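Local coordinates for protein NADH:ubiquinone oxidoreductase, Na translocating, F subunit (Porphyromonas gingivalis, PDB 2R6H) that belongs to a sodium-translocating oxidoreductase as its F subunit and holds flavin-adenine dinucleotide in a reductase module with flavin-binding and NAD-binding domains, at residues 25-31 with 99-105; 8-14 with 138-144; 219-223 with 234-238. All coordinates share one frame. Residues are numbered along the deposited sequence.

Interaction 1: residues 25-31 with 99-105. With FAD (flavin-adenine dinucleotide), chain H.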
loop_
_atom_site.group_PDB
_atom_site.type_symbol
_atom_site.label_atom_id
_atom_site.label_comp_id
_atom_site.label_asym_id
_atom_site.label_seq_id
_atom_site.Cartn_x
_atom_site.Cartn_y
_atom_site.Cartn_z
ATOM N N LYS A 25 7.397 5.549 0.348
ATOM C CA LYS A 25 8.689 4.974 0.683
ATOM C C LYS A 25 8.511 3.522 1.098
ATOM O O LYS A 25 7.520 3.157 1.743
ATOM C CB LYS A 25 9.368 5.758 1.803
ATOM C CG LYS A 25 10.264 6.835 1.291
ATOM C CD LYS A 25 10.591 7.846 2.365
ATOM C CE LYS A 25 11.531 8.901 1.820
ATOM N NZ LYS A 25 12.725 8.276 1.185
ATOM N N GLU A 26 9.468 2.692 0.701
ATOM C CA GLU A 26 9.511 1.332 1.190
ATOM C C GLU A 26 10.364 1.340 2.442
ATOM O O GLU A 26 11.586 1.427 2.376
ATOM C CB GLU A 26 10.079 0.388 0.150
ATOM C CG GLU A 26 9.876 -1.043 0.522
ATOM C CD GLU A 26 10.761 -1.965 -0.265
ATOM O OE1 GLU A 26 11.802 -1.496 -0.775
ATOM O OE2 GLU A 26 10.414 -3.157 -0.376
ATOM N N PHE A 27 9.695 1.275 3.586
ATOM C CA PHE A 27 10.329 1.439 4.886
ATOM C C PHE A 27 10.603 0.073 5.509
ATOM O O PHE A 27 9.684 -0.637 5.886
ATOM C CB PHE A 27 9.411 2.279 5.766
ATOM C CG PHE A 27 9.939 2.531 7.134
ATOM C CD1 PHE A 27 11.213 3.052 7.313
ATOM C CD2 PHE A 27 9.152 2.280 8.244
ATOM C CE1 PHE A 27 11.698 3.294 8.569
ATOM C CE2 PHE A 27 9.631 2.522 9.502
ATOM C CZ PHE A 27 10.913 3.031 9.668
ATOM N N VAL A 28 11.875 -0.288 5.601
ATOM C CA VAL A 28 12.272 -1.640 5.960
ATOM C C VAL A 28 13.054 -1.675 7.283
ATOM O O VAL A 28 14.156 -1.118 7.389
ATOM C CB VAL A 28 13.129 -2.260 4.834
ATOM C CG1 VAL A 28 13.562 -3.663 5.197
ATOM C CG2 VAL A 28 12.362 -2.252 3.513
ATOM N N VAL A 29 12.488 -2.334 8.289
ATOM C CA VAL A 29 13.099 -2.364 9.616
ATOM C C VAL A 29 13.462 -3.787 10.039
ATOM O O VAL A 29 12.829 -4.746 9.592
ATOM C CB VAL A 29 12.172 -1.712 10.681
ATOM C CG1 VAL A 29 11.964 -0.216 10.382
ATOM C CG2 VAL A 29 10.837 -2.453 10.753
ATOM N N LYS A 30 14.474 -3.925 10.895
ATOM C CA LYS A 30 14.913 -5.246 11.352
ATOM C C LYS A 30 14.762 -5.410 12.863
ATOM O O LYS A 30 15.087 -4.499 13.627
ATOM C CB LYS A 30 16.372 -5.501 10.939
ATOM C CG LYS A 30 16.883 -6.913 11.215
ATOM C CD LYS A 30 18.398 -7.016 11.011
ATOM C CE LYS A 30 19.141 -6.138 12.022
ATOM N NZ LYS A 30 20.608 -6.418 12.102
ATOM N N LEU A 31 14.275 -6.570 13.300
ATOM C CA LEU A 31 14.125 -6.823 14.735
ATOM C C LEU A 31 15.460 -7.200 15.346
ATOM O O LEU A 31 16.383 -7.569 14.614
ATOM C CB LEU A 31 13.053 -7.884 15.011
ATOM C CG LEU A 31 11.633 -7.307 15.151
ATOM C CD1 LEU A 31 11.228 -6.578 13.888
ATOM C CD2 LEU A 31 10.608 -8.366 15.491
ATOM N N ASN A 99 11.986 -11.272 11.026
ATOM C CA ASN A 99 12.549 -10.075 11.651
ATOM C C ASN A 99 13.047 -8.970 10.729
ATOM O O ASN A 99 13.641 -7.995 11.181
ATOM C CB ASN A 99 13.525 -10.395 12.814
ATOM C CG ASN A 99 14.912 -10.829 12.357
ATOM O OD1 ASN A 99 15.574 -10.151 11.569
ATOM N ND2 ASN A 99 15.379 -11.946 12.909
ATOM N N ILE A 100 12.782 -9.118 9.439
ATOM C CA ILE A 100 12.886 -7.993 8.517
ATOM C C ILE A 100 11.473 -7.640 8.093
ATOM O O ILE A 100 10.894 -8.292 7.231
ATOM C CB ILE A 100 13.715 -8.312 7.246
ATOM C CG1 ILE A 100 15.025 -9.039 7.589
ATOM C CG2 ILE A 100 13.995 -7.030 6.466
ATOM C CD1 ILE A 100 16.247 -8.171 7.493
ATOM N N ILE A 101 10.916 -6.618 8.724
ATOM C CA ILE A 101 9.559 -6.186 8.419
ATOM C C ILE A 101 9.581 -5.095 7.365
ATOM O O ILE A 101 10.283 -4.104 7.511
ATOM C CB ILE A 101 8.833 -5.668 9.672
ATOM C CG1 ILE A 101 8.771 -6.770 10.725
ATOM C CG2 ILE A 101 7.444 -5.186 9.319
ATOM C CD1 ILE A 101 8.491 -8.132 10.130
ATOM N N THR A 102 8.817 -5.279 6.299
ATOM C CA THR A 102 8.743 -4.269 5.252
ATOM C C THR A 102 7.437 -3.476 5.349
ATOM O O THR A 102 6.373 -4.054 5.510
ATOM C CB THR A 102 8.862 -4.916 3.863
ATOM O OG1 THR A 102 10.116 -5.595 3.757
ATOM C CG2 THR A 102 8.804 -3.871 2.801
ATOM N N LEU A 103 7.512 -2.154 5.259
ATOM C CA LEU A 103 6.293 -1.356 5.197
ATOM C C LEU A 103 6.213 -0.455 3.941
ATOM O O LEU A 103 7.222 -0.200 3.275
ATOM C CB LEU A 103 6.116 -0.543 6.488
ATOM C CG LEU A 103 6.201 -1.336 7.801
ATOM C CD1 LEU A 103 6.022 -0.428 8.995
ATOM C CD2 LEU A 103 5.171 -2.423 7.851
ATOM N N ASN A 104 5.006 -0.006 3.603
ATOM C CA ASN A 104 4.818 0.970 2.540
ATOM C C ASN A 104 4.165 2.200 3.114
ATOM O O ASN A 104 3.013 2.143 3.513
ATOM C CB ASN A 104 3.896 0.425 1.461
ATOM C CG ASN A 104 4.504 -0.699 0.701
ATOM O OD1 ASN A 104 5.673 -1.043 0.900
ATOM N ND2 ASN A 104 3.718 -1.297 -0.183
ATOM N N VAL A 105 4.874 3.320 3.133
ATOM C CA VAL A 105 4.338 4.514 3.758
ATOM C C VAL A 105 4.058 5.639 2.785
ATOM O O VAL A 105 4.972 6.133 2.136
ATOM C CB VAL A 105 5.292 5.026 4.799
ATOM C CG1 VAL A 105 4.676 6.176 5.533
ATOM C CG2 VAL A 105 5.611 3.922 5.755
HETATM P PA FAD H . -2.090 12.552 10.271
HETATM O O1A FAD H . -2.945 11.471 10.921
HETATM O O2A FAD H . -1.471 13.547 11.259
HETATM O O5B FAD H . -2.945 13.362 9.151
HETATM C C5B FAD H . -3.422 12.699 7.990
HETATM C C4B FAD H . -3.767 13.713 6.905
HETATM O O4B FAD H . -4.768 14.596 7.374
HETATM C C3B FAD H . -2.567 14.560 6.511
HETATM O O3B FAD H . -2.466 14.567 5.108
HETATM C C2B FAD H . -2.877 15.958 6.999
HETATM O O2B FAD H . -2.432 16.913 6.062
HETATM C C1B FAD H . -4.399 15.940 7.097
HETATM N N9A FAD H . -4.963 16.894 8.094
HETATM C C8A FAD H . -4.595 17.077 9.411
HETATM N N7A FAD H . -5.379 18.045 9.952
HETATM C C5A FAD H . -6.248 18.487 9.002
HETATM C C6A FAD H . -7.262 19.457 9.004
HETATM N N6A FAD H . -7.471 20.221 10.076
HETATM N N1A FAD H . -8.000 19.687 7.849
HETATM C C2A FAD H . -7.738 18.963 6.696
HETATM N N3A FAD H . -6.735 18.005 6.696
HETATM C C4A FAD H . -5.999 17.771 7.828
HETATM N N1 FAD H . -0.857 3.893 5.795
HETATM C C2 FAD H . 0.195 3.556 4.984
HETATM O O2 FAD H . 0.766 4.452 4.377
HETATM N N3 FAD H . 0.587 2.231 4.867
HETATM C C4 FAD H . -0.069 1.222 5.567
HETATM O O4 FAD H . 0.241 0.020 5.502
HETATM C C4X FAD H . -1.129 1.578 6.384
HETATM N N5 FAD H . -1.784 0.587 7.081
HETATM C C5X FAD H . -2.849 0.941 7.886
HETATM C C6 FAD H . -3.514 -0.067 8.578
HETATM C C7 FAD H . -4.586 0.241 9.407
HETATM C C7M FAD H . -5.273 -0.880 10.141
HETATM C C8 FAD H . -4.988 1.572 9.534
HETATM C C8M FAD H . -6.142 1.931 10.412
HETATM C C9 FAD H . -4.321 2.572 8.836
HETATM C C9A FAD H . -3.248 2.270 8.010
HETATM N N10 FAD H . -2.581 3.261 7.308
HETATM C C10 FAD H . -1.526 2.912 6.495
HETATM C "C1'" FAD H . -2.819 4.722 7.545
HETATM C "C2'" FAD H . -1.809 5.209 8.570
HETATM O "O2'" FAD H . -2.017 4.518 9.777
HETATM C "C3'" FAD H . -1.922 6.706 8.834
HETATM O "O3'" FAD H . -3.269 7.105 8.945
HETATM C "C4'" FAD H . -1.210 7.471 7.735
HETATM O "O4'" FAD H . 0.160 7.212 7.894
HETATM C "C5'" FAD H . -1.428 8.968 7.870
HETATM O "O5'" FAD H . -1.275 9.314 9.227
HETATM P P FAD H . -0.262 10.492 9.643
HETATM O O1P FAD H . 0.019 10.441 11.126
HETATM O O2P FAD H . 0.993 10.409 8.813
HETATM O O3P FAD H . -1.041 11.832 9.274
HETATM O O HOH W 1 18.323 -9.365 13.151
#

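Interaction 2: residues 8-14 with 138-144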
loop_
_atom_site.group_PDB
_atom_site.type_symbol
_atom_site.label_atom_id
_atom_site.label_comp_id
_atom_site.label_asym_id
_atom_site.label_seq_id
_atom_site.Cartn_x
_atom_site.Cartn_y
_atom_site.Cartn_z
ATOM N N LYS A 8 3.090 -6.611 22.614
ATOM C CA LYS A 8 4.494 -6.860 22.266
ATOM C C LYS A 8 5.173 -5.735 21.492
ATOM O O LYS A 8 4.640 -5.235 20.511
ATOM C CB LYS A 8 4.616 -8.165 21.480
ATOM C CG LYS A 8 4.385 -9.377 22.334
ATOM C CD LYS A 8 4.498 -10.667 21.562
ATOM C CE LYS A 8 4.288 -11.852 22.505
ATOM N NZ LYS A 8 4.168 -13.149 21.775
ATOM N N GLU A 9 6.378 -5.369 21.922
ATOM C CA GLU A 9 7.090 -4.225 21.354
ATOM C C GLU A 9 8.616 -4.374 21.281
ATOM O O GLU A 9 9.274 -4.596 22.297
ATOM C CB GLU A 9 6.742 -2.964 22.140
ATOM C CG GLU A 9 7.768 -1.853 22.016
ATOM C CD GLU A 9 7.252 -0.527 22.554
ATOM O OE1 GLU A 9 7.586 -0.188 23.717
ATOM O OE2 GLU A 9 6.514 0.170 21.814
ATOM N N TRP A 10 9.168 -4.235 20.074
ATOM C CA TRP A 10 10.618 -4.260 19.851
ATOM C C TRP A 10 11.146 -2.896 19.496
ATOM O O TRP A 10 10.396 -2.033 19.062
ATOM C CB TRP A 10 10.982 -5.180 18.687
ATOM C CG TRP A 10 10.520 -6.575 18.845
ATOM C CD1 TRP A 10 11.205 -7.610 19.414
ATOM C CD2 TRP A 10 9.268 -7.115 18.425
ATOM N NE1 TRP A 10 10.454 -8.755 19.372
ATOM C CE2 TRP A 10 9.253 -8.471 18.770
ATOM C CE3 TRP A 10 8.151 -6.563 17.782
ATOM C CZ2 TRP A 10 8.175 -9.303 18.506
ATOM C CZ3 TRP A 10 7.075 -7.387 17.520
ATOM C CH2 TRP A 10 7.095 -8.743 17.880
ATOM N N GLU A 11 12.447 -2.703 19.662
ATOM C CA GLU A 11 13.083 -1.566 19.031
ATOM C C GLU A 11 13.847 -2.083 17.822
ATOM O O GLU A 11 14.621 -3.029 17.914
ATOM C CB GLU A 11 13.962 -0.771 20.002
ATOM C CG GLU A 11 15.460 -0.851 19.765
ATOM C CD GLU A 11 16.191 -1.593 20.880
ATOM O OE1 GLU A 11 17.144 -1.002 21.441
ATOM O OE2 GLU A 11 15.813 -2.753 21.199
ATOM N N CYS A 12 13.591 -1.475 16.674
ATOM C CA CYS A 12 14.115 -1.994 15.426
ATOM C C CYS A 12 15.082 -1.025 14.776
ATOM O O CYS A 12 14.963 0.190 14.928
ATOM C CB CYS A 12 12.965 -2.284 14.470
ATOM S SG CYS A 12 11.641 -3.263 15.191
ATOM N N GLU A 13 16.042 -1.584 14.051
ATOM C CA GLU A 13 16.930 -0.794 13.224
ATOM C C GLU A 13 16.381 -0.652 11.801
ATOM O O GLU A 13 15.937 -1.625 11.181
ATOM C CB GLU A 13 18.324 -1.415 13.184
ATOM C CG GLU A 13 19.368 -0.501 12.564
ATOM C CD GLU A 13 20.410 -1.258 11.768
ATOM O OE1 GLU A 13 20.797 -0.780 10.675
ATOM O OE2 GLU A 13 20.835 -2.338 12.235
ATOM N N VAL A 14 16.416 0.573 11.286
ATOM C CA VAL A 14 16.004 0.840 9.914
ATOM C C VAL A 14 17.069 0.388 8.920
ATOM O O VAL A 14 18.186 0.906 8.915
ATOM C CB VAL A 14 15.711 2.335 9.692
ATOM C CG1 VAL A 14 15.151 2.565 8.298
ATOM C CG2 VAL A 14 14.749 2.849 10.753
ATOM N N GLY A 138 20.098 3.022 9.867
ATOM C CA GLY A 138 20.857 3.135 11.096
ATOM C C GLY A 138 20.006 3.632 12.242
ATOM O O GLY A 138 20.381 3.505 13.408
ATOM N N ASP A 139 18.848 4.192 11.921
ATOM C CA ASP A 139 17.981 4.753 12.949
ATOM C C ASP A 139 17.163 3.700 13.692
ATOM O O ASP A 139 17.047 2.559 13.251
ATOM C CB ASP A 139 17.079 5.829 12.350
ATOM C CG ASP A 139 17.855 7.081 11.960
ATOM O OD1 ASP A 139 19.007 7.217 12.449
ATOM O OD2 ASP A 139 17.329 7.920 11.178
ATOM N N LYS A 140 16.600 4.093 14.828
ATOM C CA LYS A 140 15.828 3.183 15.665
ATOM C C LYS A 140 14.361 3.585 15.743
ATOM O O LYS A 140 14.027 4.772 15.857
ATOM C CB LYS A 140 16.413 3.123 17.087
ATOM C CG LYS A 140 17.868 2.655 17.184
ATOM C CD LYS A 140 18.118 1.382 16.385
ATOM C CE LYS A 140 19.353 0.633 16.871
ATOM N NZ LYS A 140 19.285 0.385 18.347
ATOM N N VAL A 141 13.484 2.592 15.694
ATOM C CA VAL A 141 12.057 2.837 15.878
ATOM C C VAL A 141 11.482 1.839 16.852
ATOM O O VAL A 141 11.930 0.689 16.897
ATOM C CB VAL A 141 11.293 2.675 14.567
ATOM C CG1 VAL A 141 11.074 4.015 13.926
ATOM C CG2 VAL A 141 12.042 1.721 13.642
HETATM N N MSE A 142 10.486 2.273 17.619
HETATM C CA MSE A 142 9.740 1.365 18.481
HETATM C C MSE A 142 8.551 0.838 17.716
HETATM O O MSE A 142 7.801 1.608 17.126
HETATM C CB MSE A 142 9.252 2.086 19.727
HETATM C CG MSE A 142 10.363 2.676 20.563
HETATM SE SE MSE A 142 11.524 1.323 21.376
HETATM C CE MSE A 142 13.204 2.355 21.389
HETATM N N MSE A 143 8.372 -0.473 17.726
HETATM C CA MSE A 143 7.336 -1.073 16.912
HETATM C C MSE A 143 6.649 -2.219 17.618
HETATM O O MSE A 143 7.293 -3.064 18.217
HETATM C CB MSE A 143 7.929 -1.563 15.602
HETATM C CG MSE A 143 6.881 -1.864 14.574
HETATM SE SE MSE A 143 7.619 -2.413 12.861
HETATM C CE MSE A 143 8.292 -4.173 13.386
ATOM N N SER A 144 5.330 -2.249 17.547
ATOM C CA SER A 144 4.576 -3.341 18.153
ATOM C C SER A 144 3.689 -4.030 17.129
ATOM O O SER A 144 3.316 -3.439 16.119
ATOM C CB SER A 144 3.726 -2.839 19.329
ATOM O OG SER A 144 2.977 -1.680 18.993
#

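Interaction 3: residues 219-223 with 234-238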
loop_
_atom_site.group_PDB
_atom_site.type_symbol
_atom_site.label_atom_id
_atom_site.label_comp_id
_atom_site.label_asym_id
_atom_site.label_seq_id
_atom_site.Cartn_x
_atom_site.Cartn_y
_atom_site.Cartn_z
ATOM N N HIS A 219 -2.673 -7.349 -13.162
ATOM C CA HIS A 219 -2.918 -6.296 -14.131
ATOM C C HIS A 219 -2.720 -4.935 -13.505
ATOM O O HIS A 219 -3.207 -4.673 -12.411
ATOM C CB HIS A 219 -4.346 -6.369 -14.657
ATOM C CG HIS A 219 -4.649 -7.619 -15.415
ATOM N ND1 HIS A 219 -5.501 -8.591 -14.937
ATOM C CD2 HIS A 219 -4.210 -8.057 -16.619
ATOM C CE1 HIS A 219 -5.572 -9.579 -15.813
ATOM N NE2 HIS A 219 -4.801 -9.276 -16.842
ATOM N N ILE A 220 -2.026 -4.058 -14.220
ATOM C CA ILE A 220 -1.889 -2.667 -13.815
ATOM C C ILE A 220 -2.842 -1.790 -14.624
ATOM O O ILE A 220 -3.037 -2.032 -15.804
ATOM C CB ILE A 220 -0.471 -2.194 -14.069
ATOM C CG1 ILE A 220 0.466 -2.807 -13.044
ATOM C CG2 ILE A 220 -0.401 -0.687 -14.037
ATOM C CD1 ILE A 220 1.856 -2.944 -13.563
ATOM N N ALA A 221 -3.458 -0.795 -13.993
ATOM C CA ALA A 221 -4.319 0.140 -14.713
ATOM C C ALA A 221 -3.958 1.556 -14.313
ATOM O O ALA A 221 -3.939 1.900 -13.132
ATOM C CB ALA A 221 -5.784 -0.130 -14.435
ATOM N N LEU A 222 -3.663 2.383 -15.297
ATOM C CA LEU A 222 -3.232 3.733 -15.006
ATOM C C LEU A 222 -4.401 4.695 -15.159
ATOM O O LEU A 222 -5.110 4.647 -16.154
ATOM C CB LEU A 222 -2.081 4.098 -15.935
ATOM C CG LEU A 222 -0.936 3.086 -15.827
ATOM C CD1 LEU A 222 0.180 3.446 -16.783
ATOM C CD2 LEU A 222 -0.426 2.987 -14.392
ATOM N N SER A 223 -4.620 5.556 -14.172
ATOM C CA SER A 223 -5.730 6.498 -14.250
ATOM C C SER A 223 -5.413 7.767 -15.056
ATOM O O SER A 223 -6.256 8.244 -15.804
ATOM C CB SER A 223 -6.189 6.871 -12.853
ATOM O OG SER A 223 -5.169 7.583 -12.181
ATOM N N TYR A 234 -4.142 -1.332 -19.795
ATOM C CA TYR A 234 -5.417 -0.809 -19.313
ATOM C C TYR A 234 -5.295 0.605 -18.804
ATOM O O TYR A 234 -4.249 0.998 -18.289
ATOM C CB TYR A 234 -6.004 -1.708 -18.226
ATOM C CG TYR A 234 -6.279 -3.071 -18.750
ATOM C CD1 TYR A 234 -6.026 -4.196 -17.993
ATOM C CD2 TYR A 234 -6.745 -3.239 -20.036
ATOM C CE1 TYR A 234 -6.269 -5.467 -18.499
ATOM C CE2 TYR A 234 -6.987 -4.494 -20.553
ATOM C CZ TYR A 234 -6.750 -5.609 -19.787
ATOM O OH TYR A 234 -6.989 -6.858 -20.320
ATOM N N VAL A 235 -6.375 1.364 -18.947
ATOM C CA VAL A 235 -6.366 2.758 -18.544
ATOM C C VAL A 235 -7.714 3.198 -17.982
ATOM O O VAL A 235 -8.750 2.956 -18.589
ATOM C CB VAL A 235 -5.998 3.668 -19.731
ATOM C CG1 VAL A 235 -6.146 5.124 -19.345
ATOM C CG2 VAL A 235 -4.574 3.393 -20.196
ATOM N N GLY A 236 -7.701 3.834 -16.816
ATOM C CA GLY A 236 -8.923 4.377 -16.239
ATOM C C GLY A 236 -9.076 4.112 -14.754
ATOM O O GLY A 236 -8.110 3.833 -14.059
ATOM N N PHE A 237 -10.299 4.202 -14.259
ATOM C CA PHE A 237 -10.552 3.841 -12.867
ATOM C C PHE A 237 -10.438 2.325 -12.638
ATOM O O PHE A 237 -10.845 1.538 -13.484
ATOM C CB PHE A 237 -11.935 4.331 -12.437
ATOM C CG PHE A 237 -12.009 5.812 -12.167
ATOM C CD1 PHE A 237 -11.084 6.432 -11.336
ATOM C CD2 PHE A 237 -13.028 6.576 -12.717
ATOM C CE1 PHE A 237 -11.170 7.782 -11.079
ATOM C CE2 PHE A 237 -13.118 7.925 -12.460
ATOM C CZ PHE A 237 -12.192 8.529 -11.644
ATOM N N ILE A 238 -9.906 1.911 -11.495
ATOM C CA ILE A 238 -9.694 0.491 -11.264
ATOM C C ILE A 238 -10.975 -0.334 -11.412
ATOM O O ILE A 238 -10.980 -1.360 -12.079
ATOM C CB ILE A 238 -8.987 0.217 -9.915
ATOM C CG1 ILE A 238 -7.759 -0.669 -10.130
ATOM C CG2 ILE A 238 -9.913 -0.450 -8.939
ATOM C CD1 ILE A 238 -8.016 -1.842 -11.014
#

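Interaction 1: residues 25-31 with 99-105
The backbone of this strand pair takes a direct part in cofactor binding: the carbonyl Asn104 O accepts a hydrogen bond from N3 of FAD at 2.8 Å. It can do so because Asn104 and Glu26 form a non-hydrogen-bonded pair, in which the carbonyl is turned away from the neighbouring strand. Val105, the next residue of the flavin pocket, comes within 3.6 Å of FAD O2 through its CA. The two strands run antiparallel, at 156°, with axes 4.6 Å apart. Lys25 with Val105, Phe27 with Leu103 and Val29 with Ile101 each exchange two backbone hydrogen bonds, the shortest from Leu103 N to Phe27 O at 2.7 Å. A seventh bond, Leu31 N to Asn99 O at 2.6 Å, carries the pairing past the strand ends, where a water donates to both Leu31 O and Asn99 OD1. Strands 24-30 and 100-106 are neighbours in the six-stranded antiparallel β-barrel that binds the flavin in ferredoxin reductase-like proteins. Phe27, Val29, Ile101, Leu103 and Val105 share one face; Phe27 CD2 lies 4.2 Å from Leu103 CD1 at the ring edge, and Val29 CG2 lies 3.9 Å from Ile101 CB. Beyond the pair, Val29 and Ile101 both pack on Met143. The face of Glu26, Val28, Ile100 and Thr102 is more mixed: Val28 CG1 meets Ile100 CG2 at 3.6 Å, while Glu26 OE2 is hydrogen-bonded to Tyr202 of the NAD-binding domain.

Interaction 2: residues 8-14 with 138-144
Cys12, Val141 and Met143 form the apolar centre on one face of the pair, and Val14 joins them at the end of the pairing. Cys12 SG touches the terminal CE of Met143, a selenomethionine, at 3.9 Å, and Cys12 CB lies 4.2 Å from Val141 CG2, which in turn meets Val14 CG2 at 4.1 Å. Val29 of strand 24-30 packs on Cys12, Val141 and Met143, so this side faces the interior of the flavin-binding β-barrel. The backbones hold these residues in place: Trp10 with Met143 and Cys12 with Val141 exchange paired hydrogen bonds, the shortest from Cys12 N to Val141 O at 2.7 Å, in an antiparallel arrangement with an angle of 145°. Past the last bridge, Val14 N binds Asp139 O at 2.9 Å and Gly138 N binds Val14 O at 3.0 Å; Gly138 has a positive phi of 111°, a conformation readily open to a residue without a side chain. On the opposite face stand Glu9, Glu11, Glu13, Lys140, Met142 and Ser144. Glu11 CB rests against SE of Met142, another selenomethionine, at 3.5 Å, while Glu11 OE1 and Lys140 NZ remain 4.0 Å apart, beyond a salt bridge. The pairing of these strands therefore rests on backbone hydrogen bonds and apolar packing chiefly on the Cys12 side, with charge attraction across the outer face at most a loose addition.

Interaction 3: residues 219-223 with 234-238
Segments 219-223 and 234-238 run side by side in the same direction for three residues, Ala221, Leu222 and Ser223 lying opposite Tyr234, Val235 and Gly236. A single bridge joins them at Leu222 and Val235, whose CA atoms are 4.8 Å apart. Leu222 makes both hydrogen bonds: Gly236 N donates to Leu222 O at 2.8 Å, and Leu222 N gives a weak bond to Tyr234 O at 3.3 Å. Gly236, with phi and psi of 136° and -160°, would have a CB jammed against the preceding carbonyl. The chain then bends away, and Phe237 takes the N-cap position of helix 238-247. Strand 216-222 is an outermost strand of the parallel sheet of the NAD-binding domain, and Ala221 bonds through its backbone to Tyr192 and Ala194 of the adjacent strand. This contact thus lies within the Rossmann-like connection from strand 216-222 through helix 238-247 toward strand 256-261. Among the side chains, Ala221 CB packs on Tyr234 CB at 4.1 Å and loosely on Ile238 CD1 at 4.4 Å. The rings of His219 and Tyr234 meet obliquely, centroids 5.7 Å apart and planes at 54°; Trp191 touches both residues.

Interactions 1 and 2 belong to the same antiparallel sheet, in which strands 9-19 and 24-30 are neighbours, and their centres lie 10 Å apart. They meet directly: Leu31 CD2 packs on Trp10 CD2 at 3.5 Å and Phe27 CE1 on Val14 CG1 at 3.5 Å. Interaction 1 is the more buried and reaches the flavin, whereas interaction 2 exposes a charged face. Along the chain, the loop closed by interaction 2 encloses interaction 1. Interaction 3 stands apart in the parallel sheet of the other domain, about 27 Å from interaction 1 and 36 Å from interaction 2 between centres. Partly buried, it replaces extended strand pairing with one short bridge between strand and loop.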